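Local atomic coordinates of alpha-L-arabinofuranosidase B (Aspergillus kawachii, PDB entry 6SXT), a protein that hydrolyses terminal non-reducing alpha-L-arabinofuranosyl residues from arabinan, arabinogalactan and arabinoxylan, contributing to the degradation of plant hemicellulose. Residues Ser20-Leu25 with Thr289-Val294; Gly53-Ala58 with Gln117-Val122; Ala455-Val460 with Thr467-Asp472; Leu336-Pro341 with Val473-Glu478. All coordinates share one frame; numbering follows the deposited sequence.

How the interactions relate
The four contacts fall into two touching pairs, one in each domain. In the catalytic domain, interactions 1 and 2 have centres about 9 Å apart, meet through Thr21 OG1 and Tyr120 O, and share one antiparallel sheet, where strands 288-296 and 117-124 are neighbours. Interactions 3 and 4 follow in the arabinose-binding domain, with centres about 15 Å apart; they meet through Asp472 OD1 and Thr340 OG1, and helix 469-472 leads directly into strand 475-479. In each domain a contact of smaller sequence separation is nested in one joining distant parts of the chain (59 within 264 residues, 7 within 132). Between the pairs, centres lie about 27 to 37 Å apart, without any touch.

Interaction 1: residues Ser20-Leu25 with Thr289-Val294; sequences STTRAL and TFYEGV
Arg23 grips the carboxylate of Glu292 side-on: NE lies 2.8 Å from Glu292 OE1, and NH2 is 2.9 Å from Glu292 OE2. The first bond is nearly straight (167°), and both oxygens are approached from the syn side, with the guanidinium and carboxylate planes turned 37° apart. The extended Arg23 chain carries NE to this acid, while Tyr317 bonds to OE1 and Tyr148 to OE2, so the buried charge is held by three residues. Close by, Ser20 OG, anti to its backbone N (chi1 -180°), donates to Tyr291 O at 2.9 Å. The same OG accepts from Thr22 N and Arg23 N, forming an ST turn and an ST motif just where the chain leaves strand 15-20. That strand and 288-296 are antiparallel partners in the concanavalin-like sandwich of the catalytic domain, and here the Ser20 hydroxyl and the Arg23 guanidinium tie the turn to the latter. The whole contact is buried, without a solvent side, but packing is looser where Thr22 CG2 reaches only the edge of the Tyr291 ring, 4.2 Å from CD1. Leu25 packs at ordinary distances, CD2 3.7 Å from Glu292 OE2 and CD1 3.9 Å from Val294 CG1.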
# COMPACT_ATOMS: atom_id res chain seq x y z
N SER A 20 -10.04 3.67 -8.57
CA SER A 20 -9.28 2.42 -8.83
C SER A 20 -8.10 2.72 -9.72
O SER A 20 -8.26 3.44 -10.71
CB SER A 20 -10.14 1.35 -9.52
OG SER A 20 -9.34 0.19 -9.72
N THR A 21 -6.96 2.11 -9.40
CA THR A 21 -5.79 2.14 -10.27
C THR A 21 -5.75 0.91 -11.16
O THR A 21 -4.89 0.85 -12.03
CB THR A 21 -4.51 2.36 -9.47
OG1 THR A 21 -4.41 1.27 -8.52
CG2 THR A 21 -4.48 3.69 -8.77
N THR A 22 -6.60 -0.07 -10.90
CA THR A 22 -6.60 -1.33 -11.67
C THR A 22 -7.59 -1.31 -12.83
O THR A 22 -7.28 -1.94 -13.85
CB THR A 22 -6.78 -2.54 -10.78
OG1 THR A 22 -8.09 -2.45 -10.22
CG2 THR A 22 -5.70 -2.61 -9.71
N ARG A 23 -8.77 -0.73 -12.65
CA ARG A 23 -9.83 -0.89 -13.67
C ARG A 23 -10.88 0.19 -13.60
O ARG A 23 -11.09 0.86 -12.57
CB ARG A 23 -10.49 -2.26 -13.55
CG ARG A 23 -11.25 -2.49 -12.25
CD ARG A 23 -12.04 -3.78 -12.37
NE ARG A 23 -12.82 -4.07 -11.18
CZ ARG A 23 -14.03 -4.64 -11.22
NH1 ARG A 23 -14.61 -4.96 -12.37
NH2 ARG A 23 -14.66 -4.84 -10.08
N ALA A 24 -11.57 0.36 -14.73
CA ALA A 24 -12.80 1.14 -14.76
C ALA A 24 -13.87 0.47 -13.90
O ALA A 24 -13.98 -0.79 -13.91
CB ALA A 24 -13.28 1.21 -16.22
N LEU A 25 -14.68 1.29 -13.22
CA LEU A 25 -15.75 0.77 -12.36
C LEU A 25 -17.12 1.02 -12.96
O LEU A 25 -18.14 0.69 -12.33
CB LEU A 25 -15.58 1.38 -10.97
CG LEU A 25 -14.27 1.00 -10.29
CD1 LEU A 25 -14.11 1.76 -9.00
CD2 LEU A 25 -14.17 -0.49 -10.06
N THR A 289 -2.95 -2.06 1.27
CA THR A 289 -2.99 -1.93 -0.18
C THR A 289 -4.43 -1.80 -0.64
O THR A 289 -5.26 -2.65 -0.26
CB THR A 289 -2.38 -3.15 -0.89
OG1 THR A 289 -1.01 -3.27 -0.51
CG2 THR A 289 -2.44 -3.03 -2.40
N PHE A 290 -4.67 -0.82 -1.48
CA PHE A 290 -5.99 -0.52 -2.07
C PHE A 290 -5.94 -0.79 -3.56
O PHE A 290 -5.03 -0.30 -4.26
CB PHE A 290 -6.33 0.94 -1.81
CG PHE A 290 -7.61 1.45 -2.42
CD1 PHE A 290 -8.78 1.47 -1.69
CD2 PHE A 290 -7.62 2.00 -3.69
CE1 PHE A 290 -9.95 2.01 -2.19
CE2 PHE A 290 -8.80 2.53 -4.22
CZ PHE A 290 -9.97 2.54 -3.46
N TYR A 291 -6.91 -1.56 -4.05
CA TYR A 291 -6.99 -1.84 -5.52
C TYR A 291 -8.16 -1.06 -6.15
O TYR A 291 -8.01 -0.57 -7.29
CB TYR A 291 -7.18 -3.35 -5.72
CG TYR A 291 -5.99 -4.15 -5.25
CD1 TYR A 291 -4.78 -4.17 -5.93
CD2 TYR A 291 -6.07 -4.91 -4.10
CE1 TYR A 291 -3.70 -4.91 -5.50
CE2 TYR A 291 -4.99 -5.64 -3.66
CZ TYR A 291 -3.81 -5.66 -4.35
OH TYR A 291 -2.75 -6.42 -3.92
N GLU A 292 -9.33 -1.06 -5.53
CA GLU A 292 -10.52 -0.38 -6.05
C GLU A 292 -11.47 -0.11 -4.90
O GLU A 292 -11.41 -0.84 -3.88
CB GLU A 292 -11.22 -1.20 -7.15
CG GLU A 292 -11.75 -2.55 -6.68
CD GLU A 292 -12.43 -3.35 -7.79
OE1 GLU A 292 -11.69 -3.84 -8.64
OE2 GLU A 292 -13.68 -3.36 -7.83
N GLY A 293 -12.33 0.86 -5.07
CA GLY A 293 -13.35 1.10 -4.06
C GLY A 293 -14.25 2.25 -4.49
O GLY A 293 -13.91 3.01 -5.40
N VAL A 294 -15.37 2.35 -3.78
CA VAL A 294 -16.35 3.40 -4.06
C VAL A 294 -16.98 3.88 -2.76
O VAL A 294 -16.96 3.16 -1.77
CB VAL A 294 -17.44 2.97 -5.03
CG1 VAL A 294 -16.93 2.30 -6.31
CG2 VAL A 294 -18.49 2.12 -4.34

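Interaction 2: residues Gly53-Ala58 with Gln117-Val122; sequences GGIADA and QKAYGV
Lys118 O faces Ala56 O across a shared water: water 1 lies 2.6 Å from each of these carbonyl oxygens and is placed to donate to both. Gln117 OE1 is 2.9 Å from the same water, which has more acceptors around it than protons and so cannot serve every acceptor in reach at once. Lys118 O is also approached closely by a methyl, Ala58 CB, at 3.2 Å. That CB then reaches the Tyr120 ring obliquely, 3.9 Å from CE2. On the other side of Ala56 in the sequence, Ile55 and Gln117 run alongside one another, head to tail, bringing Ile55 CB to 3.7 Å from Gln117 OE1. The Gln117 chain, with CG anti to the backbone N (chi1 -174°) and extended beyond it, carries its amide toward residues 53-58. Tyr120 OH bonds to Asp62 on helix 58-64, a second tie to the same part of the chain. Asp57 stands at the N-cap of that helix, its OD1 accepting from Ala60 N. The arrangement is thus a helix N-terminus and the loop before it, packed through water and methyl groups against a strand of the concanavalin-like catalytic sandwich.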
# COMPACT_ATOMS: atom_id res chain seq x y z
N GLY A 53 -14.57 0.68 -19.97
CA GLY A 53 -14.99 -0.28 -18.96
C GLY A 53 -13.96 -1.31 -18.63
O GLY A 53 -14.27 -2.24 -17.90
N GLY A 54 -12.73 -1.09 -19.11
CA GLY A 54 -11.70 -2.13 -19.05
C GLY A 54 -10.65 -1.93 -17.97
O GLY A 54 -10.86 -1.28 -16.94
N ILE A 55 -9.49 -2.50 -18.26
CA ILE A 55 -8.35 -2.64 -17.31
C ILE A 55 -7.32 -1.55 -17.61
O ILE A 55 -7.07 -1.23 -18.77
CB ILE A 55 -7.74 -4.04 -17.44
CG1 ILE A 55 -8.80 -5.14 -17.33
CG2 ILE A 55 -6.65 -4.26 -16.41
CD1 ILE A 55 -9.60 -5.09 -16.05
N ALA A 56 -6.69 -1.01 -16.56
CA ALA A 56 -5.64 -0.01 -16.70
C ALA A 56 -4.57 -0.44 -17.71
O ALA A 56 -4.18 -1.62 -17.74
CB ALA A 56 -5.00 0.21 -15.33
N ASP A 57 -4.03 0.56 -18.41
CA ASP A 57 -2.92 0.38 -19.36
C ASP A 57 -1.59 0.30 -18.60
O ASP A 57 -0.81 1.27 -18.52
CB ASP A 57 -2.90 1.52 -20.36
CG ASP A 57 -1.96 1.32 -21.52
OD1 ASP A 57 -1.23 0.35 -21.51
OD2 ASP A 57 -2.06 2.21 -22.42
N ALA A 58 -1.34 -0.84 -17.97
CA ALA A 58 -0.12 -1.06 -17.18
C ALA A 58 1.13 -0.94 -18.07
O ALA A 58 2.17 -0.51 -17.59
CB ALA A 58 -0.19 -2.42 -16.55
N GLN A 117 -4.32 -9.91 -17.19
CA GLN A 117 -3.75 -8.65 -17.67
C GLN A 117 -3.15 -7.93 -16.46
O GLN A 117 -3.84 -7.75 -15.44
CB GLN A 117 -4.86 -7.87 -18.38
CG GLN A 117 -4.36 -6.62 -19.04
CD GLN A 117 -5.40 -5.95 -19.95
OE1 GLN A 117 -5.29 -4.74 -20.09
NE2 GLN A 117 -6.30 -6.72 -20.56
N LYS A 118 -1.90 -7.49 -16.58
CA LYS A 118 -1.21 -6.81 -15.47
C LYS A 118 -1.88 -5.47 -15.15
O LYS A 118 -2.38 -4.75 -16.02
CB LYS A 118 0.28 -6.60 -15.79
CG LYS A 118 1.11 -6.40 -14.53
CD LYS A 118 2.60 -6.36 -14.80
CE LYS A 118 3.35 -6.15 -13.54
NZ LYS A 118 4.78 -6.20 -13.82
N ALA A 119 -1.92 -5.16 -13.86
CA ALA A 119 -2.31 -3.84 -13.37
C ALA A 119 -1.63 -3.61 -12.04
O ALA A 119 -1.00 -4.54 -11.49
CB ALA A 119 -3.81 -3.74 -13.21
N TYR A 120 -1.75 -2.39 -11.55
CA TYR A 120 -1.03 -1.94 -10.34
C TYR A 120 -2.00 -1.36 -9.33
O TYR A 120 -2.78 -0.46 -9.70
CB TYR A 120 -0.00 -0.90 -10.75
CG TYR A 120 1.13 -1.47 -11.56
CD1 TYR A 120 2.10 -2.27 -10.96
CD2 TYR A 120 1.21 -1.26 -12.94
CE1 TYR A 120 3.17 -2.78 -11.69
CE2 TYR A 120 2.29 -1.74 -13.67
CZ TYR A 120 3.27 -2.52 -13.05
OH TYR A 120 4.28 -3.04 -13.80
N GLY A 121 -1.94 -1.86 -8.08
CA GLY A 121 -2.65 -1.28 -6.96
C GLY A 121 -1.84 -0.23 -6.23
O GLY A 121 -0.74 0.11 -6.65
N VAL A 122 -2.40 0.23 -5.13
CA VAL A 122 -1.81 1.33 -4.33
C VAL A 122 -1.26 0.73 -3.04
O VAL A 122 -2.04 0.49 -2.13
CB VAL A 122 -2.82 2.44 -4.08
CG1 VAL A 122 -2.17 3.62 -3.37
CG2 VAL A 122 -3.48 2.87 -5.37
O HOH W 1 -3.10 -3.92 -18.39

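Interaction 3: residues Ala455-Val460 with Thr467-Asp472; sequences ASNGGV and TSFNND
Asn457 lies over one face of the Phe469 ring. Its CB stands above the middle of that face, 3.6 Å from the ring centroid and 10° off the normal, a CH-pi contact. Next along the side chain, CG is 3.5 Å from Phe469 CD2, and the amide is stacked on the ring with the two planes 7° apart. ND2 continues back toward the root of the aromatic side chain, 3.4 Å from Phe469 CB. OD1 turns to polar partners: it accepts from water 2 at 3.0 Å and bonds to Thr69 of the catalytic domain. The same water donates to Asn470 OD1 at 2.7 Å, linking the two asparagines, while Asn470 ND2 bonds to the backbone of Asn67, which carries a glycan. The far end of the ring meets backbone, with CE1 3.4 Å from Ser456 C and Ala455 O at the ring edge. An inverse gamma turn is centred on Asn457, just beyond strand 451-455. Phe469 opens the short helix 469-472, whose last residue, Asp472, binds substrate and forms a salt bridge with Arg446. The ring packs on that turn and also touches Tyr444 and Arg446 of strand 444-448, at a point where the arabinose-binding domain meets the catalytic one.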
# COMPACT_ATOMS: atom_id res chain seq x y z
N ALA A 455 16.67 4.30 0.28
CA ALA A 455 16.49 5.71 -0.17
C ALA A 455 15.41 5.77 -1.25
O ALA A 455 15.32 4.87 -2.10
CB ALA A 455 17.77 6.25 -0.75
N SER A 456 14.71 6.90 -1.23
CA SER A 456 13.78 7.28 -2.31
C SER A 456 14.49 8.21 -3.29
O SER A 456 15.48 8.87 -2.95
CB SER A 456 12.51 7.81 -1.76
OG SER A 456 12.72 8.99 -0.97
N ASN A 457 13.93 8.32 -4.50
CA ASN A 457 14.42 9.18 -5.59
C ASN A 457 13.89 10.58 -5.32
O ASN A 457 12.81 10.93 -5.81
CB ASN A 457 14.01 8.58 -6.93
CG ASN A 457 14.60 9.23 -8.18
OD1 ASN A 457 14.22 8.88 -9.32
ND2 ASN A 457 15.58 10.07 -7.97
N GLY A 458 14.62 11.36 -4.52
CA GLY A 458 14.09 12.56 -3.89
C GLY A 458 13.33 12.24 -2.63
O GLY A 458 12.70 11.18 -2.55
N GLY A 459 13.41 13.12 -1.65
CA GLY A 459 12.74 12.91 -0.38
C GLY A 459 13.31 13.78 0.71
O GLY A 459 14.21 14.60 0.42
N VAL A 460 12.81 13.60 1.90
CA VAL A 460 13.17 14.48 3.02
C VAL A 460 14.50 14.07 3.64
O VAL A 460 15.02 14.91 4.43
CB VAL A 460 12.05 14.56 4.05
CG1 VAL A 460 10.76 15.06 3.44
CG2 VAL A 460 11.83 13.26 4.81
N THR A 467 20.57 13.28 -7.03
CA THR A 467 21.89 13.22 -7.70
C THR A 467 22.42 11.79 -7.65
O THR A 467 22.52 11.27 -6.54
CB THR A 467 22.86 14.19 -7.04
OG1 THR A 467 22.25 15.46 -7.17
CG2 THR A 467 24.21 14.21 -7.73
N SER A 468 22.66 11.22 -8.81
CA SER A 468 23.29 9.89 -8.98
C SER A 468 22.34 8.80 -8.45
O SER A 468 22.81 7.70 -8.23
CB SER A 468 24.64 9.82 -8.24
OG SER A 468 25.41 8.74 -8.69
N PHE A 469 21.04 9.07 -8.38
CA PHE A 469 20.11 8.10 -7.75
C PHE A 469 20.15 6.81 -8.56
O PHE A 469 20.35 5.72 -7.98
CB PHE A 469 18.68 8.64 -7.64
CG PHE A 469 17.80 7.61 -7.00
CD1 PHE A 469 17.71 7.49 -5.63
CD2 PHE A 469 17.08 6.74 -7.80
CE1 PHE A 469 16.87 6.55 -5.05
CE2 PHE A 469 16.25 5.78 -7.21
CZ PHE A 469 16.15 5.69 -5.85
N ASN A 470 19.90 6.86 -9.85
CA ASN A 470 19.79 5.65 -10.67
C ASN A 470 21.08 4.82 -10.52
O ASN A 470 21.02 3.60 -10.42
CB ASN A 470 19.52 5.95 -12.14
CG ASN A 470 18.08 6.34 -12.41
OD1 ASN A 470 17.30 6.57 -11.49
ND2 ASN A 470 17.78 6.37 -13.70
N ASN A 471 22.25 5.46 -10.62
CA ASN A 471 23.52 4.69 -10.50
C ASN A 471 23.68 4.13 -9.08
O ASN A 471 24.07 2.92 -8.96
CB ASN A 471 24.70 5.59 -10.89
CG ASN A 471 24.77 5.82 -12.38
OD1 ASN A 471 24.33 5.00 -13.18
ND2 ASN A 471 25.44 6.91 -12.75
N ASP A 472 23.33 4.90 -8.07
CA ASP A 472 23.58 4.56 -6.64
C ASP A 472 22.61 3.48 -6.16
O ASP A 472 22.85 2.96 -5.06
CB ASP A 472 23.50 5.77 -5.73
CG ASP A 472 24.55 6.87 -5.98
OD1 ASP A 472 25.44 6.65 -6.87
OD2 ASP A 472 24.38 7.91 -5.33
O HOH W 2 15.52 8.53 -12.01

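Interaction 4: residues Leu336-Pro341 with Val473-Glu478; sequences LRVTTP and VSFEIE
A bend in Arg337 at chi3 (58°) swings NE toward Glu478, whose side chain runs extended beyond CG to meet it. NE donates to Glu478 OE2 at 2.8 Å in a nearly straight salt bridge (170°). Glu478 OE2 and CD lie at the guanidinium edge, near its plane, while the carboxylate is turned 39° from it and the nitrogen stands above the carboxylate plane. Glu478 OE1 has a second partner in Tyr347, and Arg337 NH1 bonds to Thr344 O. Glu476 lies beside Arg337 and points the same way, its CG 3.5 Å from NH2; water 3 donates to Glu476 OE2 and is only weakly bound to that nitrogen. Beneath these side chains, Arg337 and Glu476 form an antiparallel hydrogen-bonded pair, with Arg337 N to Glu476 O at 2.8 Å and Glu476 N to Arg337 O at 2.9 Å. The other face of the sheet is apolar: Leu336 CD2 meets Ile477 CG1 at 4.0 Å, and Val338 CG2 lies 4.1 Å from Phe475 CE1. Further along, Thr339 OG1 donates to Ser474 O at 2.9 Å from above the carbonyl plane, and water 4 joins that oxygen to Thr339 N and Thr340 OG1. Strands 333-338 and 475-479, near the two ends of the arabinose-binding domain, are thereby paired, as in a beta-trefoil whose first and last strands meet. Thr340 OG1 bonds to His447 and Asp472, both substrate-binding residues. One face thus carries the Arg337-Glu478 salt bridge, which Glu476, near but not in charge contact, may reinforce; the opposite is hydrocarbon, with Leu336, Val338 and Phe475 buried and Ile477 partly exposed.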
# COMPACT_ATOMS: atom_id res chain seq x y z
N LEU A 336 27.83 -7.98 -4.20
CA LEU A 336 27.03 -6.93 -4.91
C LEU A 336 27.97 -5.75 -5.13
O LEU A 336 28.38 -5.05 -4.17
CB LEU A 336 25.79 -6.59 -4.06
CG LEU A 336 24.82 -7.74 -3.90
CD1 LEU A 336 23.78 -7.41 -2.85
CD2 LEU A 336 24.13 -8.09 -5.21
N ARG A 337 28.26 -5.47 -6.39
CA ARG A 337 29.27 -4.46 -6.77
C ARG A 337 28.61 -3.14 -7.15
O ARG A 337 27.61 -3.16 -7.90
CB ARG A 337 30.10 -4.96 -7.95
CG ARG A 337 31.28 -4.03 -8.22
CD ARG A 337 32.23 -4.55 -9.29
NE ARG A 337 31.55 -4.78 -10.55
CZ ARG A 337 31.21 -3.82 -11.42
NH1 ARG A 337 31.48 -2.56 -11.17
NH2 ARG A 337 30.62 -4.16 -12.55
N VAL A 338 29.13 -2.06 -6.59
CA VAL A 338 28.71 -0.68 -6.91
C VAL A 338 28.96 -0.38 -8.38
O VAL A 338 30.01 -0.82 -8.94
CB VAL A 338 29.43 0.30 -5.99
CG1 VAL A 338 29.22 1.73 -6.40
CG2 VAL A 338 29.00 0.13 -4.55
N THR A 339 28.04 0.33 -9.04
CA THR A 339 28.17 0.62 -10.49
C THR A 339 28.32 2.11 -10.71
O THR A 339 28.57 2.49 -11.86
CB THR A 339 27.00 0.05 -11.31
OG1 THR A 339 25.82 0.80 -10.97
CG2 THR A 339 26.83 -1.43 -11.12
N THR A 340 28.25 2.92 -9.69
CA THR A 340 28.35 4.37 -9.78
C THR A 340 29.78 4.70 -10.21
O THR A 340 30.73 4.31 -9.52
CB THR A 340 28.05 5.04 -8.46
OG1 THR A 340 26.71 4.68 -8.04
CG2 THR A 340 28.19 6.54 -8.55
N PRO A 341 29.96 5.45 -11.31
CA PRO A 341 31.32 5.83 -11.73
C PRO A 341 32.06 6.52 -10.58
O PRO A 341 31.54 7.42 -9.88
CB PRO A 341 31.07 6.77 -12.93
CG PRO A 341 29.75 6.26 -13.49
CD PRO A 341 28.93 5.95 -12.24
N VAL A 473 21.59 3.11 -6.96
CA VAL A 473 20.68 1.99 -6.60
C VAL A 473 20.87 0.81 -7.55
O VAL A 473 20.06 -0.13 -7.49
CB VAL A 473 19.21 2.45 -6.55
CG1 VAL A 473 18.99 3.60 -5.61
CG2 VAL A 473 18.64 2.71 -7.95
N SER A 474 21.92 0.78 -8.36
CA SER A 474 22.16 -0.29 -9.32
C SER A 474 23.42 -1.05 -8.89
O SER A 474 24.48 -0.38 -8.73
CB SER A 474 22.28 0.24 -10.72
OG SER A 474 21.04 0.88 -11.12
N PHE A 475 23.31 -2.35 -8.74
CA PHE A 475 24.44 -3.21 -8.27
C PHE A 475 24.57 -4.40 -9.17
O PHE A 475 23.59 -5.07 -9.50
CB PHE A 475 24.19 -3.66 -6.83
CG PHE A 475 24.06 -2.52 -5.89
CD1 PHE A 475 25.17 -1.91 -5.29
CD2 PHE A 475 22.81 -1.96 -5.63
CE1 PHE A 475 25.02 -0.86 -4.42
CE2 PHE A 475 22.67 -0.90 -4.76
CZ PHE A 475 23.76 -0.33 -4.15
N GLU A 476 25.81 -4.74 -9.55
CA GLU A 476 26.07 -5.97 -10.31
C GLU A 476 26.19 -7.15 -9.36
O GLU A 476 26.84 -7.03 -8.30
CB GLU A 476 27.35 -5.82 -11.13
CG GLU A 476 27.17 -4.94 -12.36
CD GLU A 476 26.47 -5.61 -13.54
OE1 GLU A 476 26.02 -6.76 -13.43
OE2 GLU A 476 26.41 -4.94 -14.58
N ILE A 477 25.60 -8.26 -9.74
CA ILE A 477 25.59 -9.52 -8.95
C ILE A 477 26.82 -10.30 -9.41
O ILE A 477 26.90 -10.65 -10.60
CB ILE A 477 24.32 -10.32 -9.16
CG1 ILE A 477 23.06 -9.52 -8.84
CG2 ILE A 477 24.38 -11.62 -8.35
CD1 ILE A 477 21.80 -10.15 -9.39
N GLU A 478 27.72 -10.54 -8.46
CA GLU A 478 28.98 -11.25 -8.75
C GLU A 478 29.09 -12.47 -7.85
O GLU A 478 28.40 -12.58 -6.85
CB GLU A 478 30.14 -10.26 -8.64
CG GLU A 478 30.10 -9.36 -9.84
CD GLU A 478 31.17 -8.33 -9.99
OE1 GLU A 478 32.12 -8.35 -9.16
OE2 GLU A 478 31.02 -7.54 -10.93
O HOH W 3 28.53 -2.90 -14.78
O HOH W 4 25.87 1.62 -7.45